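Local coordinates for putative flagellar hook-associated protein (Vibrio parahaemolyticus, PDB 3PWX) that probably serves as a structural component of the bacterial flagellum, as a flagellin-family protein of the hook-associated type, at residues S48-L59 with L180-V190; R71-R82 with I158-P168. All blocks are in the same frame, centred on the assembly; numbering follows the deposited sequence.

Interaction 1 (S48-L59 with L180-V190). Unlike the reference sequence in segment 48-59: Ser-48 (reference Asn).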
loop_
_atom_site.group_PDB
_atom_site.type_symbol
_atom_site.label_atom_id
_atom_site.label_comp_id
_atom_site.label_asym_id
_atom_site.label_seq_id
_atom_site.Cartn_x
_atom_site.Cartn_y
_atom_site.Cartn_z
ATOM N N SER A 48 -12.713 -0.807 22.981
ATOM C CA SER A 48 -14.095 -0.371 22.853
ATOM C C SER A 48 -15.035 -0.860 23.960
ATOM O O SER A 48 -15.951 -0.110 24.347
ATOM C CB SER A 48 -14.666 -0.727 21.516
ATOM O OG SER A 48 -15.065 -2.064 21.562
ATOM N N GLU A 49 -14.834 -2.092 24.454
ATOM C CA GLU A 49 -15.541 -2.584 25.689
ATOM C C GLU A 49 -15.269 -1.727 26.896
ATOM O O GLU A 49 -16.186 -1.391 27.664
ATOM C CB GLU A 49 -15.191 -4.028 26.025
ATOM C CG GLU A 49 -16.085 -5.054 25.274
ATOM C CD GLU A 49 -15.383 -6.400 25.088
ATOM O OE1 GLU A 49 -14.184 -6.385 24.700
ATOM O OE2 GLU A 49 -16.024 -7.471 25.305
ATOM N N SER A 50 -14.017 -1.334 27.059
ATOM C CA SER A 50 -13.705 -0.461 28.143
ATOM C C SER A 50 -14.344 0.879 27.926
ATOM O O SER A 50 -14.753 1.508 28.872
ATOM C CB SER A 50 -12.224 -0.295 28.313
ATOM O OG SER A 50 -11.622 -1.521 28.625
ATOM N N LEU A 51 -14.483 1.336 26.696
ATOM C CA LEU A 51 -15.053 2.677 26.551
ATOM C C LEU A 51 -16.539 2.663 26.909
ATOM O O LEU A 51 -17.068 3.614 27.479
ATOM C CB LEU A 51 -14.849 3.231 25.154
ATOM C CG LEU A 51 -13.425 3.688 24.940
ATOM C CD1 LEU A 51 -13.205 3.938 23.391
ATOM C CD2 LEU A 51 -13.116 4.916 25.752
ATOM N N LYS A 52 -17.174 1.545 26.571
ATOM C CA LYS A 52 -18.560 1.245 26.842
ATOM C C LYS A 52 -18.835 1.229 28.378
ATOM O O LYS A 52 -19.677 1.978 28.869
ATOM C CB LYS A 52 -18.847 -0.092 26.158
ATOM C CG LYS A 52 -20.206 -0.559 26.147
ATOM C CD LYS A 52 -21.119 0.367 25.397
ATOM C CE LYS A 52 -22.516 0.394 26.065
ATOM N NZ LYS A 52 -22.943 -0.916 26.677
ATOM N N SER A 53 -18.094 0.428 29.131
ATOM C CA SER A 53 -18.266 0.379 30.575
ATOM C C SER A 53 -17.994 1.726 31.227
ATOM O O SER A 53 -18.685 2.134 32.166
ATOM C CB SER A 53 -17.384 -0.689 31.206
ATOM O OG SER A 53 -17.410 -1.847 30.404
HETATM N N MSE A 54 -16.983 2.430 30.729
HETATM C CA MSE A 54 -16.691 3.715 31.303
HETATM C C MSE A 54 -17.899 4.626 31.035
HETATM O O MSE A 54 -18.339 5.324 31.924
HETATM C CB MSE A 54 -15.413 4.219 30.725
HETATM C CG MSE A 54 -15.005 5.603 31.053
HETATM SE SE MSE A 54 -13.202 5.844 30.259
HETATM C CE MSE A 54 -12.263 4.534 31.356
ATOM N N ARG A 55 -18.481 4.574 29.840
ATOM C CA ARG A 55 -19.617 5.446 29.571
ATOM C C ARG A 55 -20.882 5.137 30.442
ATOM O O ARG A 55 -21.614 6.040 30.826
ATOM C CB ARG A 55 -19.939 5.383 28.127
ATOM C CG ARG A 55 -20.651 6.544 27.586
ATOM C CD ARG A 55 -21.163 6.036 26.267
ATOM N NE ARG A 55 -21.859 7.015 25.443
ATOM C CZ ARG A 55 -23.160 6.979 25.137
ATOM N NH1 ARG A 55 -23.958 6.008 25.614
ATOM N NH2 ARG A 55 -23.643 7.926 24.326
ATOM N N ASP A 56 -21.106 3.866 30.760
ATOM C CA ASP A 56 -22.240 3.442 31.539
ATOM C C ASP A 56 -22.168 3.941 32.988
ATOM O O ASP A 56 -23.207 4.227 33.627
ATOM C CB ASP A 56 -22.292 1.923 31.538
ATOM C CG ASP A 56 -22.794 1.344 30.227
ATOM O OD1 ASP A 56 -23.301 2.064 29.322
ATOM O OD2 ASP A 56 -22.658 0.120 30.101
ATOM N N ILE A 57 -20.936 4.024 33.487
ATOM C CA ILE A 57 -20.637 4.508 34.829
ATOM C C ILE A 57 -20.836 6.017 34.938
ATOM O O ILE A 57 -21.485 6.509 35.885
ATOM C CB ILE A 57 -19.189 4.150 35.252
ATOM C CG1 ILE A 57 -19.062 2.649 35.543
ATOM C CG2 ILE A 57 -18.746 5.001 36.432
ATOM C CD1 ILE A 57 -17.621 2.150 35.477
ATOM N N VAL A 58 -20.251 6.751 33.997
ATOM C CA VAL A 58 -20.540 8.162 33.857
ATOM C C VAL A 58 -22.058 8.397 33.729
ATOM O O VAL A 58 -22.608 9.233 34.455
ATOM C CB VAL A 58 -19.795 8.747 32.683
ATOM C CG1 VAL A 58 -20.207 10.184 32.444
ATOM C CG2 VAL A 58 -18.304 8.645 32.953
ATOM N N LEU A 59 -22.726 7.642 32.843
ATOM C CA LEU A 59 -24.180 7.731 32.696
ATOM C C LEU A 59 -24.970 7.566 34.029
ATOM O O LEU A 59 -25.830 8.402 34.333
ATOM C CB LEU A 59 -24.704 6.813 31.585
ATOM C CG LEU A 59 -24.382 7.183 30.120
ATOM C CD1 LEU A 59 -24.863 6.098 29.210
ATOM C CD2 LEU A 59 -24.920 8.538 29.639
ATOM N N LEU A 180 -18.727 12.419 28.381
ATOM C CA LEU A 180 -19.491 11.593 27.423
ATOM C C LEU A 180 -19.131 11.925 25.987
ATOM O O LEU A 180 -18.945 11.025 25.170
ATOM C CB LEU A 180 -20.976 11.678 27.668
ATOM C CG LEU A 180 -21.451 11.121 29.017
ATOM C CD1 LEU A 180 -22.894 11.599 29.313
ATOM C CD2 LEU A 180 -21.340 9.588 29.124
ATOM N N ASN A 181 -18.974 13.214 25.691
ATOM C CA ASN A 181 -18.513 13.664 24.379
ATOM C C ASN A 181 -17.108 13.145 23.983
ATOM O O ASN A 181 -16.876 12.816 22.809
ATOM C CB ASN A 181 -18.602 15.191 24.247
ATOM C CG ASN A 181 -20.027 15.716 24.397
ATOM O OD1 ASN A 181 -20.990 15.004 24.155
ATOM N ND2 ASN A 181 -20.157 16.966 24.794
ATOM N N ALA A 182 -16.195 13.051 24.946
ATOM C CA ALA A 182 -14.870 12.542 24.673
ATOM C C ALA A 182 -14.919 11.045 24.475
ATOM O O ALA A 182 -14.215 10.489 23.548
ATOM C CB ALA A 182 -13.909 12.910 25.755
ATOM N N ILE A 183 -15.746 10.378 25.273
ATOM C CA ILE A 183 -15.974 8.948 25.073
ATOM C C ILE A 183 -16.647 8.676 23.743
ATOM O O ILE A 183 -16.106 7.915 22.963
ATOM C CB ILE A 183 -16.787 8.284 26.192
ATOM C CG1 ILE A 183 -16.025 8.377 27.521
ATOM C CG2 ILE A 183 -17.060 6.821 25.777
ATOM C CD1 ILE A 183 -16.788 7.965 28.763
ATOM N N ASP A 184 -17.792 9.307 23.459
ATOM C CA ASP A 184 -18.398 9.159 22.105
ATOM C C ASP A 184 -17.416 9.363 20.955
ATOM O O ASP A 184 -17.462 8.598 19.994
ATOM C CB ASP A 184 -19.664 10.000 21.896
ATOM C CG ASP A 184 -20.766 9.575 22.820
ATOM O OD1 ASP A 184 -20.613 8.492 23.442
ATOM O OD2 ASP A 184 -21.778 10.303 22.948
ATOM N N ASP A 185 -16.520 10.351 21.059
ATOM C CA ASP A 185 -15.592 10.643 19.943
ATOM C C ASP A 185 -14.532 9.561 19.795
ATOM O O ASP A 185 -14.225 9.092 18.669
ATOM C CB ASP A 185 -14.904 11.996 20.116
ATOM C CG ASP A 185 -15.868 13.144 19.974
ATOM O OD1 ASP A 185 -16.940 12.912 19.337
ATOM O OD2 ASP A 185 -15.564 14.252 20.497
ATOM N N THR A 186 -13.991 9.139 20.930
ATOM C CA THR A 186 -12.981 8.112 20.874
ATOM C C THR A 186 -13.615 6.842 20.306
ATOM O O THR A 186 -13.071 6.190 19.396
ATOM C CB THR A 186 -12.244 7.946 22.215
ATOM O OG1 THR A 186 -11.733 9.213 22.581
ATOM C CG2 THR A 186 -11.043 7.041 22.089
HETATM N N MSE A 187 -14.794 6.539 20.771
HETATM C CA MSE A 187 -15.470 5.351 20.306
HETATM C C MSE A 187 -15.657 5.349 18.788
HETATM O O MSE A 187 -15.364 4.342 18.122
HETATM C CB MSE A 187 -16.808 5.196 21.024
HETATM C CG MSE A 187 -17.584 4.005 20.515
HETATM SE SE MSE A 187 -16.926 2.309 21.246
HETATM C CE MSE A 187 -17.849 2.510 23.045
ATOM N N ALA A 188 -16.115 6.468 18.236
ATOM C CA ALA A 188 -16.177 6.635 16.775
ATOM C C ALA A 188 -14.810 6.355 16.075
ATOM O O ALA A 188 -14.710 5.703 14.994
ATOM C CB ALA A 188 -16.673 8.023 16.436
ATOM N N ASN A 189 -13.751 6.831 16.698
ATOM C CA ASN A 189 -12.434 6.628 16.096
ATOM C C ASN A 189 -12.045 5.139 16.190
ATOM O O ASN A 189 -11.542 4.547 15.229
ATOM C CB ASN A 189 -11.391 7.503 16.808
ATOM C CG ASN A 189 -11.473 8.972 16.424
ATOM O OD1 ASN A 189 -12.196 9.345 15.545
ATOM N ND2 ASN A 189 -10.701 9.799 17.086
ATOM N N VAL A 190 -12.253 4.538 17.358
ATOM C CA VAL A 190 -11.902 3.127 17.565
ATOM C C VAL A 190 -12.665 2.253 16.604
ATOM O O VAL A 190 -12.086 1.366 15.976
ATOM C CB VAL A 190 -12.125 2.663 19.049
ATOM C CG1 VAL A 190 -12.171 1.136 19.153
ATOM C CG2 VAL A 190 -11.024 3.163 19.887
#

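Interaction 2 (R71-R82 with I158-P168)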
loop_
_atom_site.group_PDB
_atom_site.type_symbol
_atom_site.label_atom_id
_atom_site.label_comp_id
_atom_site.label_asym_id
_atom_site.label_seq_id
_atom_site.Cartn_x
_atom_site.Cartn_y
_atom_site.Cartn_z
ATOM N N ARG A 71 -20.178 6.967 45.353
ATOM C CA ARG A 71 -19.329 7.252 44.200
ATOM C C ARG A 71 -17.866 6.897 44.395
ATOM O O ARG A 71 -17.075 7.124 43.507
ATOM C CB ARG A 71 -19.420 8.721 43.775
ATOM C CG ARG A 71 -20.734 9.093 43.110
ATOM C CD ARG A 71 -20.536 10.255 42.159
ATOM N NE ARG A 71 -21.700 11.141 42.036
ATOM C CZ ARG A 71 -21.859 12.281 42.717
ATOM N NH1 ARG A 71 -22.945 13.020 42.509
ATOM N NH2 ARG A 71 -20.934 12.696 43.596
ATOM N N SER A 72 -17.497 6.351 45.545
ATOM C CA SER A 72 -16.108 5.956 45.754
ATOM C C SER A 72 -15.809 4.610 45.073
ATOM O O SER A 72 -14.663 4.293 44.792
ATOM C CB SER A 72 -15.748 5.976 47.252
ATOM O OG SER A 72 -14.953 4.855 47.631
ATOM N N GLY A 73 -16.847 3.835 44.788
ATOM C CA GLY A 73 -16.677 2.539 44.147
ATOM C C GLY A 73 -16.687 2.697 42.639
ATOM O O GLY A 73 -16.025 1.951 41.919
HETATM N N MSE A 74 -17.450 3.680 42.174
HETATM C CA MSE A 74 -17.454 4.083 40.786
HETATM C C MSE A 74 -16.080 4.572 40.371
HETATM O O MSE A 74 -15.584 4.212 39.303
HETATM C CB MSE A 74 -18.456 5.203 40.554
HETATM C CG MSE A 74 -19.850 4.738 40.247
HETATM SE SE MSE A 74 -21.040 6.275 40.281
HETATM C CE MSE A 74 -22.536 5.450 41.267
ATOM N N ILE A 75 -15.470 5.389 41.218
ATOM C CA ILE A 75 -14.156 5.905 40.956
ATOM C C ILE A 75 -13.108 4.830 40.651
ATOM O O ILE A 75 -12.400 4.948 39.688
ATOM C CB ILE A 75 -13.738 6.883 42.044
ATOM C CG1 ILE A 75 -14.401 8.225 41.731
ATOM C CG2 ILE A 75 -12.200 6.970 42.172
ATOM C CD1 ILE A 75 -14.467 9.199 42.882
ATOM N N THR A 76 -13.041 3.789 41.459
ATOM C CA THR A 76 -12.175 2.637 41.225
ATOM C C THR A 76 -12.454 1.940 39.887
ATOM O O THR A 76 -11.508 1.570 39.161
ATOM C CB THR A 76 -12.364 1.620 42.366
ATOM O OG1 THR A 76 -12.162 2.295 43.608
ATOM C CG2 THR A 76 -11.414 0.426 42.273
ATOM N N GLU A 77 -13.729 1.737 39.557
ATOM C CA GLU A 77 -14.051 1.080 38.298
ATOM C C GLU A 77 -13.726 1.944 37.066
ATOM O O GLU A 77 -13.300 1.399 36.032
ATOM C CB GLU A 77 -15.483 0.554 38.284
ATOM C CG GLU A 77 -15.696 -0.722 39.120
ATOM C CD GLU A 77 -15.558 -2.006 38.284
ATOM O OE1 GLU A 77 -14.449 -2.273 37.738
ATOM O OE2 GLU A 77 -16.568 -2.751 38.174
ATOM N N LEU A 78 -13.877 3.272 37.186
ATOM C CA LEU A 78 -13.404 4.180 36.131
ATOM C C LEU A 78 -11.915 4.052 35.943
ATOM O O LEU A 78 -11.459 3.795 34.803
ATOM C CB LEU A 78 -13.760 5.638 36.359
ATOM C CG LEU A 78 -15.209 6.045 36.086
ATOM C CD1 LEU A 78 -15.416 7.469 36.609
ATOM C CD2 LEU A 78 -15.654 5.903 34.589
ATOM N N LYS A 79 -11.169 4.167 37.034
ATOM C CA LYS A 79 -9.737 3.960 36.984
ATOM C C LYS A 79 -9.338 2.611 36.405
ATOM O O LYS A 79 -8.315 2.534 35.791
ATOM C CB LYS A 79 -9.081 4.165 38.343
ATOM C CG LYS A 79 -8.868 5.632 38.768
ATOM C CD LYS A 79 -8.338 5.680 40.231
ATOM C CE LYS A 79 -8.279 7.100 40.797
ATOM N NZ LYS A 79 -7.886 7.164 42.267
ATOM N N SER A 80 -10.149 1.569 36.574
ATOM C CA SER A 80 -9.876 0.255 35.981
ATOM C C SER A 80 -9.906 0.217 34.488
ATOM O O SER A 80 -8.975 -0.319 33.882
ATOM C CB SER A 80 -10.868 -0.792 36.419
ATOM O OG SER A 80 -10.177 -1.680 37.236
ATOM N N TYR A 81 -10.989 0.748 33.923
ATOM C CA TYR A 81 -11.184 0.822 32.473
ATOM C C TYR A 81 -10.192 1.812 31.840
ATOM O O TYR A 81 -9.653 1.551 30.777
ATOM C CB TYR A 81 -12.656 1.123 32.132
ATOM C CG TYR A 81 -13.598 0.016 32.631
ATOM C CD1 TYR A 81 -13.479 -1.276 32.120
ATOM C CD2 TYR A 81 -14.552 0.244 33.616
ATOM C CE1 TYR A 81 -14.300 -2.311 32.530
ATOM C CE2 TYR A 81 -15.398 -0.814 34.062
ATOM C CZ TYR A 81 -15.250 -2.088 33.479
ATOM O OH TYR A 81 -15.983 -3.178 33.808
ATOM N N ARG A 82 -9.917 2.894 32.558
ATOM C CA ARG A 82 -8.869 3.799 32.213
ATOM C C ARG A 82 -7.535 3.078 32.061
ATOM O O ARG A 82 -6.877 3.235 31.020
ATOM C CB ARG A 82 -8.765 4.941 33.206
ATOM C CG ARG A 82 -7.712 5.983 32.838
ATOM C CD ARG A 82 -7.311 6.780 34.069
ATOM N NE ARG A 82 -6.507 5.957 34.980
ATOM C CZ ARG A 82 -6.137 6.332 36.209
ATOM N NH1 ARG A 82 -5.447 5.505 36.982
ATOM N NH2 ARG A 82 -6.511 7.511 36.677
ATOM N N ILE A 158 -11.194 11.748 31.472
ATOM C CA ILE A 158 -11.796 10.847 32.444
ATOM C C ILE A 158 -11.245 11.222 33.846
ATOM O O ILE A 158 -11.980 11.120 34.850
ATOM C CB ILE A 158 -11.655 9.318 32.088
ATOM C CG1 ILE A 158 -12.618 8.457 32.918
ATOM C CG2 ILE A 158 -10.264 8.814 32.398
ATOM C CD1 ILE A 158 -14.187 8.928 32.981
ATOM N N ASP A 159 -9.979 11.679 33.875
ATOM C CA ASP A 159 -9.339 12.115 35.138
ATOM C C ASP A 159 -9.922 13.424 35.658
ATOM O O ASP A 159 -10.121 13.568 36.858
ATOM C CB ASP A 159 -7.783 12.176 35.026
ATOM C CG ASP A 159 -7.117 10.809 35.309
ATOM O OD1 ASP A 159 -7.828 9.848 35.715
ATOM O OD2 ASP A 159 -5.892 10.677 35.146
ATOM N N ALA A 160 -10.212 14.364 34.752
ATOM C CA ALA A 160 -10.990 15.565 35.114
ATOM C C ALA A 160 -12.409 15.224 35.705
ATOM O O ALA A 160 -12.960 15.948 36.552
ATOM C CB ALA A 160 -11.106 16.522 33.936
ATOM N N LEU A 161 -12.982 14.123 35.232
ATOM C CA LEU A 161 -14.262 13.706 35.723
ATOM C C LEU A 161 -14.103 13.083 37.112
ATOM O O LEU A 161 -14.850 13.408 37.994
ATOM C CB LEU A 161 -14.997 12.783 34.732
ATOM C CG LEU A 161 -16.328 12.365 35.395
ATOM C CD1 LEU A 161 -17.348 13.506 35.368
ATOM C CD2 LEU A 161 -16.909 11.110 34.839
ATOM N N ILE A 162 -13.108 12.223 37.296
ATOM C CA ILE A 162 -12.758 11.628 38.587
ATOM C C ILE A 162 -12.517 12.681 39.693
ATOM O O ILE A 162 -12.911 12.502 40.831
ATOM C CB ILE A 162 -11.512 10.706 38.431
ATOM C CG1 ILE A 162 -11.884 9.458 37.611
ATOM C CG2 ILE A 162 -10.902 10.375 39.811
ATOM C CD1 ILE A 162 -10.757 8.549 37.223
ATOM N N ALA A 163 -11.862 13.772 39.333
ATOM C CA ALA A 163 -11.673 14.905 40.213
ATOM C C ALA A 163 -13.037 15.504 40.545
ATOM O O ALA A 163 -13.383 15.703 41.702
ATOM C CB ALA A 163 -10.753 15.941 39.532
ATOM N N GLU A 164 -13.843 15.748 39.531
ATOM C CA GLU A 164 -15.184 16.277 39.733
ATOM C C GLU A 164 -16.083 15.316 40.558
ATOM O O GLU A 164 -16.910 15.772 41.373
ATOM C CB GLU A 164 -15.776 16.626 38.376
ATOM C CG GLU A 164 -16.923 17.595 38.358
ATOM C CD GLU A 164 -16.626 18.972 38.953
ATOM O OE1 GLU A 164 -15.630 19.644 38.605
ATOM O OE2 GLU A 164 -17.454 19.396 39.765
ATOM N N PHE A 165 -15.908 13.999 40.363
ATOM C CA PHE A 165 -16.572 12.996 41.216
ATOM C C PHE A 165 -16.123 13.039 42.681
ATOM O O PHE A 165 -16.912 12.754 43.546
ATOM C CB PHE A 165 -16.408 11.581 40.685
ATOM C CG PHE A 165 -17.426 11.194 39.660
ATOM C CD1 PHE A 165 -17.673 9.854 39.382
ATOM C CD2 PHE A 165 -18.141 12.162 38.951
ATOM C CE1 PHE A 165 -18.629 9.482 38.410
ATOM C CE2 PHE A 165 -19.093 11.799 37.993
ATOM C CZ PHE A 165 -19.338 10.461 37.728
ATOM N N GLU A 166 -14.863 13.368 42.951
ATOM C CA GLU A 166 -14.371 13.383 44.311
ATOM C C GLU A 166 -14.819 14.650 45.070
ATOM O O GLU A 166 -15.275 14.584 46.208
ATOM C CB GLU A 166 -12.864 13.274 44.322
ATOM C CG GLU A 166 -12.301 11.890 44.136
ATOM C CD GLU A 166 -10.804 11.987 43.932
ATOM O OE1 GLU A 166 -10.273 11.568 42.867
ATOM O OE2 GLU A 166 -10.153 12.564 44.845
ATOM N N LYS A 167 -14.669 15.803 44.432
ATOM C CA LYS A 167 -15.116 17.039 45.017
ATOM C C LYS A 167 -15.925 17.811 44.009
ATOM O O LYS A 167 -15.383 18.647 43.303
ATOM C CB LYS A 167 -13.937 17.894 45.491
ATOM C CG LYS A 167 -14.392 19.205 46.171
ATOM C CD LYS A 167 -13.292 19.845 47.011
ATOM C CE LYS A 167 -13.867 20.898 47.957
ATOM N NZ LYS A 167 -12.794 21.508 48.808
ATOM N N PRO A 168 -17.236 17.552 43.951
ATOM C CA PRO A 168 -18.060 18.301 43.008
ATOM C C PRO A 168 -17.858 19.815 43.095
ATOM O O PRO A 168 -17.610 20.349 44.178
ATOM C CB PRO A 168 -19.485 17.912 43.398
ATOM C CG PRO A 168 -19.345 16.529 43.967
ATOM C CD PRO A 168 -17.991 16.486 44.641
#

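Interaction 1 (S48-L59 with L180-V190)
Leu-51 enters helix 180-190 as a knob, lodged in the hole formed by Ile-183, Thr-186, Met-187 and Val-190. Its CG lies anti to the carbonyl carbon, and the CD1 branch does most of the reaching. CD1 meets the methyl CG2 of Thr-186 at 4.0 Å, the two side chains crossing at about a right angle. Val-190 CG2 lies a little farther from Leu-51 CD1. Met-187, a selenomethionine, closes the hole with a doubly bent chain. Both chi2 and chi3 turn to near +80°, which brings CE back over the first turn of segment 48-59. There CE lies 3.5 Å from the carbonyl O of Ser-48 and also touches Leu-51 CB. The selenium rests against Ser-48 CB, while the hydroxyl of Ser-48 bonds to the carbonyl of Asp-45.

The two segments lie on the long helices 7-61 and 172-223. Here they run antiparallel, their axes 10.1 Å apart at closest approach, as part of a helical bundle. The knob-into-hole fit is of the kind found in coiled coils and antiparallel helical bundles.

Ile-183 spreads its two branches over helix 48-59. CG2 lies 3.6 Å from Leu-51 O, and CD1 reaches Met-54 CG. Leu-180 puts CD2 against Arg-55 CG at 3.5 Å and against Val-58 CG1, and its CD1 meets Leu-59 CD2. Arg-55 CB and CG pack on Ile-183 and Leu-180, and the chain, extended from CG to NE, carries the guanidinium on to Asp-184. In this salt bridge, NE gives a 2.8 Å hydrogen bond to the syn lone pair of Asp-184 OD1, with an N-H...O angle of 142°. NH2 adds weak bonds to both carboxylate oxygens, of which the one to OD2 is nearly straight. The guanidinium and carboxylate planes are twisted 38° apart.

Interaction 2 (R71-R82 with I158-P168)
Asp-159 OD1 accepts a hydrogen bond from Arg-82 NH2 at 2.8 Å through its syn lone pair, part of a salt bridge. The oxygen lies in the guanidinium plane, and the N-H...O angle is 152°. The other oxygen, OD2, forms a salt bridge with Lys-112, so the carboxylate joins two positive groups. The segments, on helices 71-89 and 154-166, run antiparallel (168°) in the helical bundle at one end of the chain. Arg-82 bends at chi3 (72°), which turns its head back over Lys-79 CG, and its own CG packs on Ile-158 CG2.

Leu-78 is the central knob, set among Ile-158, Leu-161, Ile-162 and Phe-165. Its CD2 meets Ile-158 CD1 at 3.7 Å. On the outer side, Lys-79 CG touches Ile-162 CD1 at 3.8 Å. Ile-75 slides past Phe-165 in the opposite direction, with CD1 on Phe-165 CB and on Glu-166 CG.

The Phe-165 ring is held between two aliphatic groups. Leu-161 CD2 lies over one face, toward the rim. Over the opposite face, also toward the rim, stands Arg-71 CD, a CH-pi contact 4.1 Å from the ring centroid, while Arg-71 NE bonds to Gly-61 O.

How the interactions relate
Interactions 1 and 2 pack against each other, with centres about 14 Å apart. Interaction 2 is nested along the chain inside the loop closed by interaction 1. Helices 7-61 and 71-89 are successive, as are 154-166 and 172-223, so two hairpins come together as a four-helix bundle. Met-54 and Val-58 link the contacts. Met-54 packs on Leu-78, Tyr-81 and Ile-158, and Val-58 CG2 meets Leu-161 CD2 at 3.4 Å. Ser-53 CB also lies 3.4 Å from Tyr-81 CZ. Both contacts lie away from His-97, a magnesium ligand of this protein, to which no ion is bound in this chain.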